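Local coordinates for first ORF in transposon ISC1904 (Sulfolobus solfataricus, PDB 3ILX), which probably binds DNA and carries out strand exchange as a serine recombinase of the IS607 type, represented here by its resolvase-like domain, at the interface of chains A and B. Numbering follows the deposited sequence. Chains: chain A/B, First ORF in transposon ISC1904.

The interface of chains A and B. Residues chain A 77-78, 108, 111-112, 115; chain B 78, 115, 119.
A:Phe78 and B:Phe78 stack face to face in a two-fold interface that is probably the dimer contact of this resolvase-type serine recombinase domain. The ring planes are 3° apart and the centroids 4.1 Å. B:Phe78 CD2 lies over the centre of the A:Phe78 ring, while A:Phe78 CE2 sits toward the rim of its partner. In both chains CG is anti to the carbonyl carbon (chi1 -70° in A:Phe78), which lets the loop before helix 80-89 present its ring to the twin.

Aliphatic contacts continue from the stack. B:Ile115 CG1 packs 4.0 Å from A:Phe78 CZ, the two side chains crossing at about a right angle. The CG2 methyls of A:Ile115 and B:Ile115 meet at 4.1 Å. With alanine at A:Phe78, the B:Phe78 ring would probably lose its stacking mate and B:Ile115 CG1 a packing partner.

B:Phe119 inserts its ring against helix 105-125 of chain A, a contact that recurs with the chains exchanged. B:Phe119 CZ lies 3.8 Å from both A:Ile115 CD1 and A:Arg77 CD. A:Leu108 CD2 lies 3.9 Å from B:Phe119 CE1, and A:Leu112 CD1 lies over one face of the ring, toward the rim.

A salt bridge within chain A lies beside the B:Phe119 ring. A:Arg77 NE (2.9 Å) and NH2 (3.1 Å) both donate to A:Asp111 OD2. They meet it from its anti side, tilted out of the carboxylate plane, while OD2 lies in the guanidinium plane. The bent arginine chain leaves CD against B:Phe119, and this side-on grip probably limits its movement.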
loop_
_atom_site.group_PDB
_atom_site.type_symbol
_atom_site.label_atom_id
_atom_site.label_comp_id
_atom_site.label_asym_id
_atom_site.label_seq_id
_atom_site.Cartn_x
_atom_site.Cartn_y
_atom_site.Cartn_z
ATOM N N ARG A 77 2.600 5.733 1.548
ATOM C CA ARG A 77 3.656 4.969 2.225
ATOM C C ARG A 77 3.826 3.587 1.572
ATOM O O ARG A 77 4.917 3.064 1.526
ATOM C CB ARG A 77 3.311 4.847 3.719
ATOM C CG ARG A 77 4.183 3.904 4.585
ATOM C CD ARG A 77 5.614 4.374 4.687
ATOM N NE ARG A 77 5.686 5.726 5.248
ATOM C CZ ARG A 77 6.585 6.657 4.909
ATOM N NH1 ARG A 77 7.551 6.416 4.004
ATOM N NH2 ARG A 77 6.517 7.858 5.483
ATOM N N PHE A 78 2.740 2.988 1.101
ATOM C CA PHE A 78 2.807 1.676 0.423
ATOM C C PHE A 78 2.036 1.811 -0.867
ATOM O O PHE A 78 1.066 2.557 -0.890
ATOM C CB PHE A 78 2.097 0.586 1.257
ATOM C CG PHE A 78 2.832 0.214 2.521
ATOM C CD1 PHE A 78 4.003 -0.563 2.459
ATOM C CD2 PHE A 78 2.367 0.650 3.756
ATOM C CE1 PHE A 78 4.712 -0.909 3.638
ATOM C CE2 PHE A 78 3.058 0.321 4.962
ATOM C CZ PHE A 78 4.237 -0.459 4.900
ATOM N N LEU A 108 8.106 8.974 10.129
ATOM C CA LEU A 108 8.374 7.549 9.999
ATOM C C LEU A 108 8.012 6.764 11.257
ATOM O O LEU A 108 7.505 5.638 11.140
ATOM C CB LEU A 108 9.822 7.291 9.709
ATOM C CG LEU A 108 10.410 7.706 8.372
ATOM C CD1 LEU A 108 11.908 7.713 8.520
ATOM C CD2 LEU A 108 9.967 6.730 7.268
ATOM N N ASP A 111 4.285 6.542 11.539
ATOM C CA ASP A 111 3.759 5.545 10.589
ATOM C C ASP A 111 4.043 4.111 11.071
ATOM O O ASP A 111 3.156 3.233 11.047
ATOM C CB ASP A 111 4.354 5.769 9.194
ATOM C CG ASP A 111 3.639 6.874 8.410
ATOM O OD1 ASP A 111 2.611 7.453 8.892
ATOM O OD2 ASP A 111 4.106 7.144 7.271
ATOM N N LEU A 112 5.261 3.877 11.547
ATOM C CA LEU A 112 5.572 2.573 12.132
ATOM C C LEU A 112 4.666 2.239 13.341
ATOM O O LEU A 112 4.162 1.123 13.439
ATOM C CB LEU A 112 7.047 2.446 12.481
ATOM C CG LEU A 112 7.531 1.019 12.784
ATOM C CD1 LEU A 112 7.068 -0.023 11.747
ATOM C CD2 LEU A 112 9.048 1.063 12.841
ATOM N N ILE A 115 1.367 1.160 12.035
ATOM C CA ILE A 115 1.515 -0.165 11.444
ATOM C C ILE A 115 1.608 -1.240 12.570
ATOM O O ILE A 115 0.936 -2.277 12.499
ATOM C CB ILE A 115 2.781 -0.226 10.519
ATOM C CG1 ILE A 115 2.581 0.608 9.236
ATOM C CG2 ILE A 115 3.139 -1.671 10.136
ATOM C CD1 ILE A 115 3.946 0.991 8.559
ATOM N N PHE B 78 -1.558 -3.850 2.165
ATOM C CA PHE B 78 -1.945 -2.452 2.284
ATOM C C PHE B 78 -2.526 -1.975 0.975
ATOM O O PHE B 78 -2.153 -2.486 -0.083
ATOM C CB PHE B 78 -0.714 -1.559 2.618
ATOM C CG PHE B 78 -0.206 -1.741 4.022
ATOM C CD1 PHE B 78 -0.856 -1.135 5.079
ATOM C CD2 PHE B 78 0.928 -2.531 4.269
ATOM C CE1 PHE B 78 -0.397 -1.291 6.381
ATOM C CE2 PHE B 78 1.399 -2.717 5.566
ATOM C CZ PHE B 78 0.736 -2.099 6.629
ATOM N N ILE B 115 8.587 -5.158 6.792
ATOM C CA ILE B 115 8.320 -3.739 6.989
ATOM C C ILE B 115 9.374 -3.092 7.924
ATOM O O ILE B 115 9.905 -2.013 7.633
ATOM C CB ILE B 115 6.871 -3.505 7.514
ATOM C CG1 ILE B 115 5.833 -3.792 6.416
ATOM C CG2 ILE B 115 6.690 -2.088 8.069
ATOM C CD1 ILE B 115 4.435 -4.026 7.009
ATOM N N PHE B 119 11.844 0.015 7.317
ATOM C CA PHE B 119 11.933 1.212 8.180
ATOM C C PHE B 119 13.330 1.435 8.787
ATOM O O PHE B 119 13.823 2.565 8.817
ATOM C CB PHE B 119 10.859 1.167 9.263
ATOM C CG PHE B 119 9.566 1.773 8.822
ATOM C CD1 PHE B 119 9.230 3.080 9.201
ATOM C CD2 PHE B 119 8.715 1.071 7.948
ATOM C CE1 PHE B 119 8.023 3.660 8.756
ATOM C CE2 PHE B 119 7.508 1.648 7.503
ATOM C CZ PHE B 119 7.165 2.947 7.901
#